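PDB 5HQA: alpha-glucosidase from Pseudoalteromonas sp. K8, which hydrolyses alpha-glucosidic linkages as a glycoside hydrolase family 97 enzyme, binds acarbose and is activated by chloride. Local coordinates for residues 605-619 with 629-641. Sequence-based numbering, arbitrary orientation. Where two conformers were deposited one is given.
Sequences LDNGKQFEAHIYKDG and YDLTIEKRLVTAS
His614 and Lys635 face each other in a non-hydrogen-bonded antiparallel pair, and the lysine lays its chain over the imidazole: Lys635 CE sits 3.6 Å from the centroid of the His614 ring, 14° off the normal, a CH-pi contact. The opposite ring face meets Tyr616 OH. Ile633 CG2 touches both aromatics, lying 3.4 Å from His614 NE2 and over one face of the Tyr616 ring. With CG swung opposite the backbone N (chi1 -156°), His614 carries its ring into this row; a serine in its place would probably leave Lys635 CE without a ring to lie over and open a gap beside Ile633 CG2. The salt bridge from Lys635 NZ to Glu612 OE1 is long, 3.9 Å, although Lys635 CD still touches the carboxylate; with exposed Leu637, this is the solvent side.

On the face of the sheet that carries Ile615, Glu634 and Arg636, Ile615 CD1 packs over the Arg636 guanidinium in the conformer given. Glu634 OE1 lies close to the guanidinium plane, and Arg636 NH2 meets it from above the carboxylate plane, at 2.8 Å. The second oxygen, Glu634 OE2, takes a weak bond from Lys617 NZ (3.2 Å), so one carboxylate probably offsets two neighbouring positive charges. Farther along, Val638 places CG2 4.0 Å from Leu605 CD1 and also touches Ala613 CB, a buried apolar end.

Paired backbone bonds, such as Ile615 N to Glu634 O (2.7 Å, 177° at hydrogen), fix the register. Strand 611-618 also bonds to strand 653-660, leaving 631-638 outermost: a beta-hairpin at the edge of the antiparallel sheet in the GH97 C-terminal domain.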
loop_
_atom_site.group_PDB
_atom_site.type_symbol
_atom_site.label_atom_id
_atom_site.label_comp_id
_atom_site.label_asym_id
_atom_site.label_seq_id
_atom_site.Cartn_x
_atom_site.Cartn_y
_atom_site.Cartn_z
ATOM N N LEU A 605 10.267 21.092 -13.381
ATOM C CA LEU A 605 9.245 22.035 -13.810
ATOM C C LEU A 605 9.235 22.153 -15.331
ATOM O O LEU A 605 10.271 22.036 -15.991
ATOM C CB LEU A 605 9.491 23.408 -13.184
ATOM C CG LEU A 605 9.394 23.481 -11.664
ATOM C CD1 LEU A 605 9.786 24.879 -11.184
ATOM C CD2 LEU A 605 7.988 23.124 -11.230
ATOM N N ASP A 606 8.044 22.388 -15.884
ATOM C CA ASP A 606 7.893 22.527 -17.329
ATOM C C ASP A 606 8.784 23.641 -17.857
ATOM O O ASP A 606 8.802 24.752 -17.318
ATOM C CB ASP A 606 6.435 22.811 -17.684
ATOM C CG ASP A 606 5.498 21.754 -17.149
ATOM O OD1 ASP A 606 5.170 21.804 -15.944
ATOM O OD2 ASP A 606 5.106 20.861 -17.929
ATOM N N ASN A 607 9.531 23.334 -18.915
ATOM C CA ASN A 607 10.446 24.309 -19.490
ATOM C C ASN A 607 9.672 25.498 -20.039
ATOM O O ASN A 607 8.575 25.349 -20.588
ATOM C CB ASN A 607 11.286 23.660 -20.592
ATOM C CG ASN A 607 12.225 22.598 -20.058
ATOM O OD1 ASN A 607 12.800 22.743 -18.976
ATOM N ND2 ASN A 607 12.380 21.514 -20.810
ATOM N N GLY A 608 10.241 26.690 -19.870
ATOM C CA GLY A 608 9.632 27.893 -20.398
ATOM C C GLY A 608 8.426 28.408 -19.648
ATOM O O GLY A 608 7.813 29.379 -20.097
ATOM N N LYS A 609 8.054 27.798 -18.527
ATOM C CA LYS A 609 6.944 28.278 -17.720
ATOM C C LYS A 609 7.458 28.917 -16.438
ATOM O O LYS A 609 8.473 28.499 -15.875
ATOM C CB LYS A 609 5.984 27.148 -17.352
ATOM C CG LYS A 609 5.116 26.633 -18.476
ATOM C CD LYS A 609 3.905 25.915 -17.875
ATOM C CE LYS A 609 3.124 25.129 -18.918
ATOM N NZ LYS A 609 1.941 24.468 -18.292
ATOM N N GLN A 610 6.745 29.935 -15.976
ATOM C CA GLN A 610 7.043 30.561 -14.700
ATOM C C GLN A 610 6.093 30.028 -13.635
ATOM O O GLN A 610 4.896 29.850 -13.885
ATOM C CB GLN A 610 6.939 32.082 -14.801
ATOM C CG GLN A 610 7.442 32.811 -13.566
ATOM C CD GLN A 610 7.780 34.261 -13.842
ATOM O OE1 GLN A 610 8.498 34.575 -14.791
ATOM N NE2 GLN A 610 7.259 35.155 -13.017
ATOM N N PHE A 611 6.636 29.757 -12.450
ATOM C CA PHE A 611 5.853 29.265 -11.323
ATOM C C PHE A 611 6.060 30.162 -10.112
ATOM O O PHE A 611 7.109 30.794 -9.952
ATOM C CB PHE A 611 6.221 27.826 -10.938
ATOM C CG PHE A 611 5.990 26.825 -12.029
ATOM C CD1 PHE A 611 6.885 26.712 -13.085
ATOM C CD2 PHE A 611 4.894 25.976 -11.988
ATOM C CE1 PHE A 611 6.681 25.781 -14.098
ATOM C CE2 PHE A 611 4.688 25.037 -12.994
ATOM C CZ PHE A 611 5.582 24.940 -14.050
ATOM N N GLU A 612 5.043 30.220 -9.263
ATOM C CA GLU A 612 5.156 30.831 -7.946
ATOM C C GLU A 612 5.183 29.698 -6.932
ATOM O O GLU A 612 4.159 29.050 -6.691
ATOM C CB GLU A 612 4.007 31.789 -7.666
ATOM C CG GLU A 612 4.138 32.488 -6.321
ATOM C CD GLU A 612 2.947 33.375 -6.005
ATOM O OE1 GLU A 612 1.830 32.840 -5.828
ATOM O OE2 GLU A 612 3.128 34.611 -5.940
ATOM N N ALA A 613 6.356 29.436 -6.366
ATOM C CA ALA A 613 6.466 28.423 -5.330
ATOM C C ALA A 613 5.848 28.936 -4.039
ATOM O O ALA A 613 6.176 30.033 -3.576
ATOM C CB ALA A 613 7.928 28.049 -5.106
ATOM N N HIS A 614 4.948 28.150 -3.465
ATOM C CA HIS A 614 4.343 28.443 -2.171
ATOM C C HIS A 614 4.956 27.416 -1.227
ATOM O O HIS A 614 4.601 26.235 -1.269
ATOM C CB HIS A 614 2.822 28.355 -2.252
ATOM C CG HIS A 614 2.112 29.146 -1.201
ATOM N ND1 HIS A 614 0.738 29.256 -1.152
ATOM C CD2 HIS A 614 2.583 29.865 -0.153
ATOM C CE1 HIS A 614 0.392 30.006 -0.118
ATOM N NE2 HIS A 614 1.493 30.390 0.503
ATOM N N ILE A 615 5.926 27.850 -0.428
ATOM C CA ILE A 615 6.814 26.950 0.302
ATOM C C ILE A 615 6.382 26.913 1.761
ATOM O O ILE A 615 6.330 27.955 2.419
ATOM C CB ILE A 615 8.279 27.401 0.185
ATOM C CG1 ILE A 615 8.735 27.402 -1.276
ATOM C CG2 ILE A 615 9.180 26.533 1.047
ATOM C CD1 ILE A 615 10.015 28.173 -1.501
ATOM N N TYR A 616 6.069 25.720 2.267
ATOM C CA TYR A 616 5.719 25.511 3.669
ATOM C C TYR A 616 6.845 24.690 4.279
ATOM O O TYR A 616 7.007 23.513 3.942
ATOM C CB TYR A 616 4.382 24.778 3.809
ATOM C CG TYR A 616 3.184 25.458 3.169
ATOM C CD1 TYR A 616 3.003 25.447 1.783
ATOM C CD2 TYR A 616 2.213 26.078 3.953
ATOM C CE1 TYR A 616 1.898 26.063 1.199
ATOM C CE2 TYR A 616 1.106 26.691 3.382
ATOM C CZ TYR A 616 0.954 26.683 2.007
ATOM O OH TYR A 616 -0.147 27.290 1.449
ATOM N N LYS A 617 7.630 25.297 5.168
ATOM C CA LYS A 617 8.830 24.635 5.658
ATOM C C LYS A 617 8.984 24.861 7.155
ATOM O O LYS A 617 8.337 25.730 7.754
ATOM C CB LYS A 617 10.080 25.136 4.930
ATOM C CG LYS A 617 10.254 26.650 5.005
ATOM C CD LYS A 617 11.571 27.072 4.379
ATOM C CE LYS A 617 11.525 28.511 3.917
ATOM N NZ LYS A 617 12.879 29.018 3.561
ATOM N N ASP A 618 9.864 24.056 7.748
ATOM C CA ASP A 618 10.192 24.200 9.157
ATOM C C ASP A 618 10.753 25.583 9.426
ATOM O O ASP A 618 11.603 26.077 8.677
ATOM C CB ASP A 618 11.212 23.143 9.573
ATOM C CG ASP A 618 10.646 21.737 9.521
ATOM O OD1 ASP A 618 11.267 20.857 8.881
ATOM O OD2 ASP A 618 9.573 21.516 10.120
ATOM N N GLY A 619 10.276 26.207 10.497
ATOM C CA GLY A 619 10.878 27.442 10.943
ATOM C C GLY A 619 12.324 27.258 11.359
ATOM O O GLY A 619 12.804 26.151 11.603
ATOM N N TYR A 629 5.954 23.333 16.060
ATOM C CA TYR A 629 5.031 24.160 15.297
ATOM C C TYR A 629 5.696 25.313 14.554
ATOM O O TYR A 629 5.030 25.946 13.731
ATOM C CB TYR A 629 3.942 24.732 16.206
ATOM C CG TYR A 629 3.100 23.687 16.909
ATOM C CD1 TYR A 629 2.268 22.834 16.191
ATOM C CD2 TYR A 629 3.120 23.569 18.294
ATOM C CE1 TYR A 629 1.484 21.881 16.838
ATOM C CE2 TYR A 629 2.344 22.620 18.949
ATOM C CZ TYR A 629 1.526 21.781 18.211
ATOM O OH TYR A 629 0.743 20.846 18.858
ATOM N N ASP A 630 6.964 25.622 14.824
ATOM C CA ASP A 630 7.604 26.724 14.109
ATOM C C ASP A 630 7.551 26.458 12.615
ATOM O O ASP A 630 8.015 25.413 12.145
ATOM C CB ASP A 630 9.048 26.904 14.562
ATOM C CG ASP A 630 9.161 27.652 15.883
ATOM O OD1 ASP A 630 8.138 27.814 16.589
ATOM O OD2 ASP A 630 10.286 28.077 16.215
ATOM N N LEU A 631 6.979 27.400 11.873
ATOM C CA LEU A 631 6.665 27.200 10.470
ATOM C C LEU A 631 6.939 28.488 9.709
ATOM O O LEU A 631 6.665 29.581 10.211
ATOM C CB LEU A 631 5.200 26.791 10.300
ATOM C CG LEU A 631 4.730 26.485 8.880
ATOM C CD1 LEU A 631 5.233 25.119 8.454
ATOM C CD2 LEU A 631 3.212 26.552 8.819
ATOM N N THR A 632 7.483 28.359 8.503
ATOM C CA THR A 632 7.671 29.490 7.606
ATOM C C THR A 632 6.926 29.202 6.313
ATOM O O THR A 632 7.031 28.099 5.773
ATOM C CB THR A 632 9.156 29.737 7.323
ATOM O OG1 THR A 632 9.806 30.101 8.542
ATOM C CG2 THR A 632 9.341 30.865 6.295
ATOM N N ILE A 633 6.148 30.170 5.838
ATOM C CA ILE A 633 5.454 30.052 4.561
ATOM C C ILE A 633 5.922 31.199 3.684
ATOM O O ILE A 633 5.814 32.370 4.072
ATOM C CB ILE A 633 3.928 30.070 4.709
ATOM C CG1 ILE A 633 3.464 29.030 5.735
ATOM C CG2 ILE A 633 3.279 29.800 3.360
ATOM C CD1 ILE A 633 2.019 29.239 6.185
ATOM N N GLU A 634 6.432 30.864 2.504
ATOM C CA GLU A 634 7.136 31.803 1.646
ATOM C C GLU A 634 6.618 31.662 0.223
ATOM O O GLU A 634 6.316 30.551 -0.225
ATOM C CB GLU A 634 8.644 31.512 1.706
ATOM C CG GLU A 634 9.527 32.429 0.899
ATOM C CD GLU A 634 10.998 32.048 1.012
ATOM O OE1 GLU A 634 11.847 32.785 0.461
ATOM O OE2 GLU A 634 11.305 31.013 1.646
ATOM N N LYS A 635 6.513 32.779 -0.490
ATOM C CA LYS A 635 6.218 32.757 -1.918
ATOM C C LYS A 635 7.441 33.234 -2.687
ATOM O O LYS A 635 8.020 34.275 -2.355
ATOM C CB LYS A 635 4.994 33.616 -2.249
ATOM C CG LYS A 635 3.684 32.924 -1.895
ATOM C CD LYS A 635 2.463 33.726 -2.319
ATOM C CE LYS A 635 1.188 33.030 -1.869
ATOM N NZ LYS A 635 -0.019 33.667 -2.453
ATOM N N ARG A 636 7.801 32.497 -3.737
ATOM C CA ARG A 636 9.041 32.729 -4.468
ATOM C C ARG A 636 8.836 32.371 -5.933
ATOM O O ARG A 636 8.400 31.258 -6.237
ATOM C CB ARG A 636 10.169 31.889 -3.856
ATOM C CG ARG A 636 11.520 32.001 -4.531
ATOM C CD ARG A 636 12.496 30.991 -3.928
ATOM N NE ARG A 636 12.678 31.199 -2.496
ATOM C CZ ARG A 636 13.328 30.362 -1.691
ATOM N NH1 ARG A 636 13.863 29.249 -2.174
ATOM N NH2 ARG A 636 13.444 30.636 -0.399
ATOM N N LEU A 637 9.151 33.302 -6.835
ATOM C CA LEU A 637 9.057 33.016 -8.265
ATOM C C LEU A 637 10.224 32.131 -8.683
ATOM O O LEU A 637 11.375 32.411 -8.335
ATOM C CB LEU A 637 9.061 34.307 -9.084
ATOM C CG LEU A 637 7.869 35.244 -8.875
ATOM C CD1 LEU A 637 8.055 36.518 -9.673
ATOM C CD2 LEU A 637 6.580 34.558 -9.277
ATOM N N VAL A 638 9.930 31.051 -9.417
ATOM C CA VAL A 638 10.950 30.100 -9.850
ATOM C C VAL A 638 10.627 29.584 -11.246
ATOM O O VAL A 638 9.489 29.652 -11.717
ATOM C CB VAL A 638 11.095 28.888 -8.897
ATOM C CG1 VAL A 638 11.583 29.315 -7.519
ATOM C CG2 VAL A 638 9.772 28.112 -8.808
ATOM N N THR A 639 11.658 29.049 -11.902
ATOM C CA THR A 639 11.529 28.330 -13.162
ATOM C C THR A 639 12.372 27.066 -13.082
ATOM O O THR A 639 13.061 26.810 -12.088
ATOM C CB THR A 639 11.984 29.162 -14.365
ATOM O OG1 THR A 639 13.401 29.355 -14.289
ATOM C CG2 THR A 639 11.274 30.516 -14.403
ATOM N N ALA A 640 12.328 26.284 -14.159
ATOM C CA ALA A 640 13.051 25.021 -14.223
ATOM C C ALA A 640 14.559 25.187 -14.059
ATOM O O ALA A 640 15.245 24.214 -13.734
ATOM C CB ALA A 640 12.750 24.326 -15.552
ATOM N N SER A 641 15.105 26.377 -14.284
ATOM C CA SER A 641 16.544 26.546 -14.142
ATOM C C SER A 641 16.967 26.855 -12.710
ATOM O O SER A 641 18.168 26.960 -12.442
ATOM C CB SER A 641 17.044 27.643 -15.085
ATOM O OG SER A 641 16.473 28.886 -14.737
HETATM O O HOH W 1 10.225 26.676 -16.136
HETATM O O HOH W 2 7.251 22.785 11.089
HETATM O O HOH W 3 12.798 28.756 7.704
#